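Local coordinates for protein RNA polymerase II subunit B1 CTD phosphatase RTR1 (Saccharomyces cerevisiae, PDB 5C2Y) that removes phosphate from the C-terminal domain repeats of RNA polymerase II, regulating the polymerase as its phosphorylation pattern changes during transcription, at residues A[48-60]-A[154-168]. Residues are numbered along the deposited sequence; the frame is centred on the assembly and turned at random.
Sequences KDEKTLKYLGRFL and HDIDFKVTLFEELLR. With SO4 (sulfate ion), chain D.
Lys54, on helix 50-56, reaches across to Glu165 at the start of helix 163-170, its NZ 3.0 Å from Glu165 OE2 in a salt bridge that uses the syn lone pair of that oxygen. In this zinc-finger protein, whose fold is helical and without strands, the contact lays helix 50-56 along the extended link 159-162 between helix 151-157 and helix 163-170. A long, flexible lysine suits the site: its chain bends at chi2, chi3 and chi4, folding so that NZ ends beside the link, where it also donates to O2 of a sulfate at 2.8 Å and weakly to Val160 O. A second salt bridge joins Glu50, extended beyond CG, to Arg168, which comes from the opposite direction: Arg168 NH2 donates to the syn lone pair of Glu50 OE2 at 3.1 Å and 161°, with that oxygen in the guanidinium plane.

Leucine fits the middle, since its two methyls part: CD2 of Leu162 meets Lys54 CG at 3.8 Å, while its CD1 packs against Glu50 CB at 3.5 Å. With an alanine in place of Lys54, Glu165 is likely to lose the cation it pairs with, and the flank of Leu162 its cover of CG and CD. At Gly57, which has no side chain, the CA lies 4.2 Å from Val160 CG2. Further along, Phe158 sets its CB 4.0 Å from Arg58 CA.

Behind this layer, Glu165 OE1 weakly accepts from Leu162 N, which may limit how the carboxylate turns. The side chain of Glu164, whose OE1 bonds to Tyr80 OH, is about 10 Å from the zinc ion. Asp49 caps helix 50-56, its OD1 accepting from both N and OG1 of Thr52.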
# COMPACT_ATOMS: atom_id res chain seq x y z
N LYS A 48 -9.78 3.64 2.13
CA LYS A 48 -10.93 3.70 3.02
C LYS A 48 -10.70 2.78 4.24
O LYS A 48 -11.01 3.14 5.36
CB LYS A 48 -12.21 3.32 2.24
CG LYS A 48 -13.49 3.31 3.05
CD LYS A 48 -13.91 4.71 3.47
CE LYS A 48 -15.17 4.67 4.32
NZ LYS A 48 -15.25 5.80 5.29
N ASP A 49 -10.08 1.63 4.01
CA ASP A 49 -10.00 0.61 5.04
C ASP A 49 -9.00 -0.52 4.74
O ASP A 49 -8.42 -0.58 3.66
CB ASP A 49 -11.38 0.01 5.24
CG ASP A 49 -11.97 -0.52 3.95
OD1 ASP A 49 -11.22 -0.74 2.98
OD2 ASP A 49 -13.20 -0.74 3.92
N GLU A 50 -8.86 -1.44 5.68
CA GLU A 50 -7.87 -2.49 5.57
C GLU A 50 -8.15 -3.47 4.45
O GLU A 50 -7.24 -4.08 3.89
CB GLU A 50 -7.78 -3.24 6.88
CG GLU A 50 -7.56 -2.32 8.06
CD GLU A 50 -7.19 -3.11 9.29
OE1 GLU A 50 -7.50 -4.32 9.29
OE2 GLU A 50 -6.58 -2.53 10.23
N LYS A 51 -9.43 -3.61 4.12
CA LYS A 51 -9.90 -4.51 3.07
C LYS A 51 -9.43 -4.03 1.70
O LYS A 51 -9.09 -4.82 0.82
CB LYS A 51 -11.43 -4.59 3.14
CG LYS A 51 -12.11 -5.61 2.25
CD LYS A 51 -13.59 -5.76 2.65
CE LYS A 51 -14.30 -4.40 2.78
NZ LYS A 51 -14.36 -3.87 4.19
N THR A 52 -9.40 -2.72 1.54
CA THR A 52 -8.97 -2.13 0.28
C THR A 52 -7.45 -2.25 0.17
O THR A 52 -6.94 -2.73 -0.86
CB THR A 52 -9.43 -0.67 0.18
OG1 THR A 52 -10.85 -0.63 0.22
CG2 THR A 52 -8.96 -0.04 -1.11
N LEU A 53 -6.72 -1.85 1.22
CA LEU A 53 -5.27 -1.99 1.23
C LEU A 53 -4.86 -3.44 0.96
O LEU A 53 -3.92 -3.69 0.21
CB LEU A 53 -4.68 -1.50 2.55
CG LEU A 53 -3.15 -1.51 2.68
CD1 LEU A 53 -2.49 -0.68 1.61
CD2 LEU A 53 -2.73 -0.98 4.02
N LYS A 54 -5.59 -4.39 1.56
CA LYS A 54 -5.33 -5.81 1.39
C LYS A 54 -5.67 -6.26 -0.02
O LYS A 54 -4.92 -7.01 -0.64
CB LYS A 54 -6.14 -6.63 2.40
CG LYS A 54 -5.47 -6.81 3.75
CD LYS A 54 -6.49 -6.90 4.88
CE LYS A 54 -7.34 -8.16 4.82
NZ LYS A 54 -6.58 -9.38 5.19
N TYR A 55 -6.82 -5.81 -0.50
CA TYR A 55 -7.25 -6.17 -1.85
C TYR A 55 -6.21 -5.71 -2.86
O TYR A 55 -5.89 -6.41 -3.82
CB TYR A 55 -8.61 -5.53 -2.16
CG TYR A 55 -8.99 -5.53 -3.63
CD1 TYR A 55 -9.35 -6.71 -4.26
CD2 TYR A 55 -8.99 -4.36 -4.37
CE1 TYR A 55 -9.69 -6.72 -5.59
CE2 TYR A 55 -9.34 -4.36 -5.71
CZ TYR A 55 -9.69 -5.55 -6.31
OH TYR A 55 -10.05 -5.58 -7.64
N LEU A 56 -5.68 -4.53 -2.59
CA LEU A 56 -4.74 -3.83 -3.44
C LEU A 56 -3.47 -4.62 -3.73
O LEU A 56 -2.88 -4.51 -4.81
CB LEU A 56 -4.39 -2.53 -2.74
CG LEU A 56 -3.86 -1.31 -3.43
CD1 LEU A 56 -5.01 -0.58 -4.06
CD2 LEU A 56 -3.20 -0.49 -2.35
N GLY A 57 -3.04 -5.42 -2.76
CA GLY A 57 -1.86 -6.27 -2.91
C GLY A 57 -1.72 -7.09 -4.19
O GLY A 57 -0.59 -7.33 -4.63
N ARG A 58 -2.84 -7.54 -4.77
CA ARG A 58 -2.84 -8.26 -6.05
C ARG A 58 -2.06 -7.55 -7.13
O ARG A 58 -1.51 -8.19 -8.03
CB ARG A 58 -4.25 -8.45 -6.60
CG ARG A 58 -5.20 -9.12 -5.70
CD ARG A 58 -6.56 -8.57 -5.91
NE ARG A 58 -7.46 -9.21 -4.98
CZ ARG A 58 -8.18 -10.28 -5.28
NH1 ARG A 58 -8.10 -10.82 -6.50
NH2 ARG A 58 -8.98 -10.81 -4.37
N PHE A 59 -2.07 -6.22 -7.05
CA PHE A 59 -1.70 -5.36 -8.16
C PHE A 59 -0.31 -4.79 -8.03
O PHE A 59 0.18 -4.15 -8.96
CB PHE A 59 -2.69 -4.19 -8.28
CG PHE A 59 -4.12 -4.62 -8.50
CD1 PHE A 59 -4.53 -5.13 -9.73
CD2 PHE A 59 -5.06 -4.49 -7.50
CE1 PHE A 59 -5.84 -5.51 -9.93
CE2 PHE A 59 -6.36 -4.86 -7.70
CZ PHE A 59 -6.75 -5.37 -8.91
N LEU A 60 0.31 -4.99 -6.87
CA LEU A 60 1.59 -4.34 -6.55
C LEU A 60 2.74 -5.30 -6.35
O LEU A 60 2.57 -6.44 -5.92
CB LEU A 60 1.45 -3.49 -5.30
CG LEU A 60 0.32 -2.47 -5.34
CD1 LEU A 60 0.35 -1.63 -4.10
CD2 LEU A 60 0.47 -1.61 -6.58
N HIS A 154 -6.80 -16.36 -6.34
CA HIS A 154 -6.05 -15.11 -6.26
C HIS A 154 -6.14 -14.50 -4.87
O HIS A 154 -5.18 -13.92 -4.37
CB HIS A 154 -6.54 -14.11 -7.31
CG HIS A 154 -6.28 -14.55 -8.72
ND1 HIS A 154 -7.21 -14.42 -9.73
CD2 HIS A 154 -5.19 -15.11 -9.29
CE1 HIS A 154 -6.71 -14.88 -10.86
NE2 HIS A 154 -5.48 -15.31 -10.62
N ASP A 155 -7.29 -14.66 -4.23
CA ASP A 155 -7.48 -14.24 -2.85
C ASP A 155 -6.47 -14.86 -1.90
O ASP A 155 -6.12 -14.28 -0.87
CB ASP A 155 -8.89 -14.61 -2.39
CG ASP A 155 -9.92 -13.73 -2.99
OD1 ASP A 155 -9.52 -12.77 -3.67
OD2 ASP A 155 -11.13 -13.98 -2.78
N ILE A 156 -5.99 -16.05 -2.25
CA ILE A 156 -5.05 -16.77 -1.41
C ILE A 156 -3.61 -16.53 -1.86
O ILE A 156 -2.71 -16.33 -1.04
CB ILE A 156 -5.35 -18.28 -1.42
CG1 ILE A 156 -6.76 -18.51 -0.86
CG2 ILE A 156 -4.32 -19.04 -0.63
CD1 ILE A 156 -7.20 -19.95 -0.88
N ASP A 157 -3.40 -16.51 -3.17
CA ASP A 157 -2.07 -16.30 -3.72
C ASP A 157 -1.52 -14.90 -3.46
O ASP A 157 -0.31 -14.69 -3.50
CB ASP A 157 -2.08 -16.58 -5.21
CG ASP A 157 -2.20 -18.06 -5.51
OD1 ASP A 157 -1.59 -18.87 -4.78
OD2 ASP A 157 -2.94 -18.40 -6.46
N PHE A 158 -2.41 -13.96 -3.20
CA PHE A 158 -2.01 -12.58 -2.99
C PHE A 158 -2.58 -12.05 -1.69
O PHE A 158 -2.71 -10.85 -1.50
CB PHE A 158 -2.44 -11.72 -4.18
CG PHE A 158 -1.76 -12.12 -5.45
CD1 PHE A 158 -0.39 -11.96 -5.59
CD2 PHE A 158 -2.48 -12.68 -6.49
CE1 PHE A 158 0.25 -12.34 -6.75
CE2 PHE A 158 -1.84 -13.06 -7.66
CZ PHE A 158 -0.47 -12.89 -7.79
N LYS A 159 -2.90 -12.98 -0.79
CA LYS A 159 -3.18 -12.67 0.60
C LYS A 159 -2.08 -11.80 1.18
O LYS A 159 -0.89 -12.07 0.99
CB LYS A 159 -3.32 -13.95 1.43
CG LYS A 159 -3.63 -13.73 2.90
CD LYS A 159 -4.16 -15.00 3.56
CE LYS A 159 -4.65 -14.70 4.96
NZ LYS A 159 -6.10 -14.98 5.12
N VAL A 160 -2.51 -10.74 1.87
CA VAL A 160 -1.62 -9.87 2.61
C VAL A 160 -2.20 -9.77 4.00
O VAL A 160 -3.40 -9.58 4.15
CB VAL A 160 -1.50 -8.47 1.97
CG1 VAL A 160 -0.57 -7.61 2.76
CG2 VAL A 160 -0.97 -8.57 0.55
N THR A 161 -1.36 -9.94 5.02
CA THR A 161 -1.77 -9.76 6.41
C THR A 161 -1.25 -8.42 6.90
O THR A 161 -0.05 -8.13 6.79
CB THR A 161 -1.21 -10.87 7.33
OG1 THR A 161 -1.81 -12.14 7.01
CG2 THR A 161 -1.49 -10.55 8.77
N LEU A 162 -2.11 -7.58 7.45
CA LEU A 162 -1.66 -6.28 7.92
C LEU A 162 -1.03 -6.41 9.29
O LEU A 162 -1.41 -7.29 10.06
CB LEU A 162 -2.81 -5.27 7.96
CG LEU A 162 -3.56 -5.03 6.65
CD1 LEU A 162 -4.30 -3.72 6.72
CD2 LEU A 162 -2.59 -5.05 5.48
N PHE A 163 -0.08 -5.53 9.59
CA PHE A 163 0.62 -5.61 10.86
C PHE A 163 -0.40 -5.47 11.97
O PHE A 163 -0.39 -6.22 12.95
CB PHE A 163 1.69 -4.54 10.96
CG PHE A 163 2.48 -4.57 12.24
CD1 PHE A 163 2.81 -5.77 12.84
CD2 PHE A 163 2.92 -3.40 12.83
CE1 PHE A 163 3.55 -5.78 14.01
CE2 PHE A 163 3.66 -3.42 13.99
CZ PHE A 163 3.97 -4.60 14.58
N GLU A 164 -1.33 -4.54 11.78
CA GLU A 164 -2.28 -4.25 12.83
C GLU A 164 -3.31 -5.37 12.98
O GLU A 164 -4.04 -5.41 13.95
CB GLU A 164 -2.95 -2.88 12.60
CG GLU A 164 -3.57 -2.68 11.24
CD GLU A 164 -2.59 -2.23 10.16
OE1 GLU A 164 -2.78 -1.12 9.60
OE2 GLU A 164 -1.65 -3.00 9.85
N GLU A 165 -3.35 -6.31 12.04
CA GLU A 165 -4.15 -7.52 12.22
C GLU A 165 -3.48 -8.45 13.21
O GLU A 165 -4.14 -9.14 13.97
CB GLU A 165 -4.38 -8.26 10.90
CG GLU A 165 -5.19 -7.50 9.88
CD GLU A 165 -5.44 -8.30 8.60
OE1 GLU A 165 -4.72 -9.28 8.33
OE2 GLU A 165 -6.36 -7.93 7.83
N LEU A 166 -2.15 -8.49 13.20
CA LEU A 166 -1.45 -9.36 14.14
C LEU A 166 -1.48 -8.77 15.55
O LEU A 166 -1.71 -9.47 16.52
CB LEU A 166 -0.00 -9.60 13.70
CG LEU A 166 0.21 -10.56 12.51
CD1 LEU A 166 1.66 -10.95 12.43
CD2 LEU A 166 -0.68 -11.80 12.54
N LEU A 167 -1.25 -7.47 15.67
CA LEU A 167 -1.36 -6.80 16.96
C LEU A 167 -2.69 -7.08 17.65
O LEU A 167 -2.72 -7.48 18.81
CB LEU A 167 -1.20 -5.30 16.77
CG LEU A 167 0.17 -4.90 16.25
CD1 LEU A 167 0.30 -3.40 16.39
CD2 LEU A 167 1.28 -5.62 17.02
N ARG A 168 -3.78 -6.85 16.92
CA ARG A 168 -5.14 -7.14 17.40
C ARG A 168 -5.29 -8.56 17.92
O ARG A 168 -5.74 -8.77 19.04
CB ARG A 168 -6.16 -6.93 16.28
CG ARG A 168 -6.64 -5.53 16.21
CD ARG A 168 -7.91 -5.41 15.41
NE ARG A 168 -7.66 -5.71 14.01
CZ ARG A 168 -7.37 -4.80 13.11
NH1 ARG A 168 -7.28 -3.52 13.46
NH2 ARG A 168 -7.16 -5.16 11.85
S SO4 D . -8.55 -11.78 4.34
O1 SO4 D . -8.96 -11.35 5.68
O2 SO4 D . -7.10 -11.94 4.29
O3 SO4 D . -8.99 -10.77 3.38
O4 SO4 D . -9.19 -13.04 3.99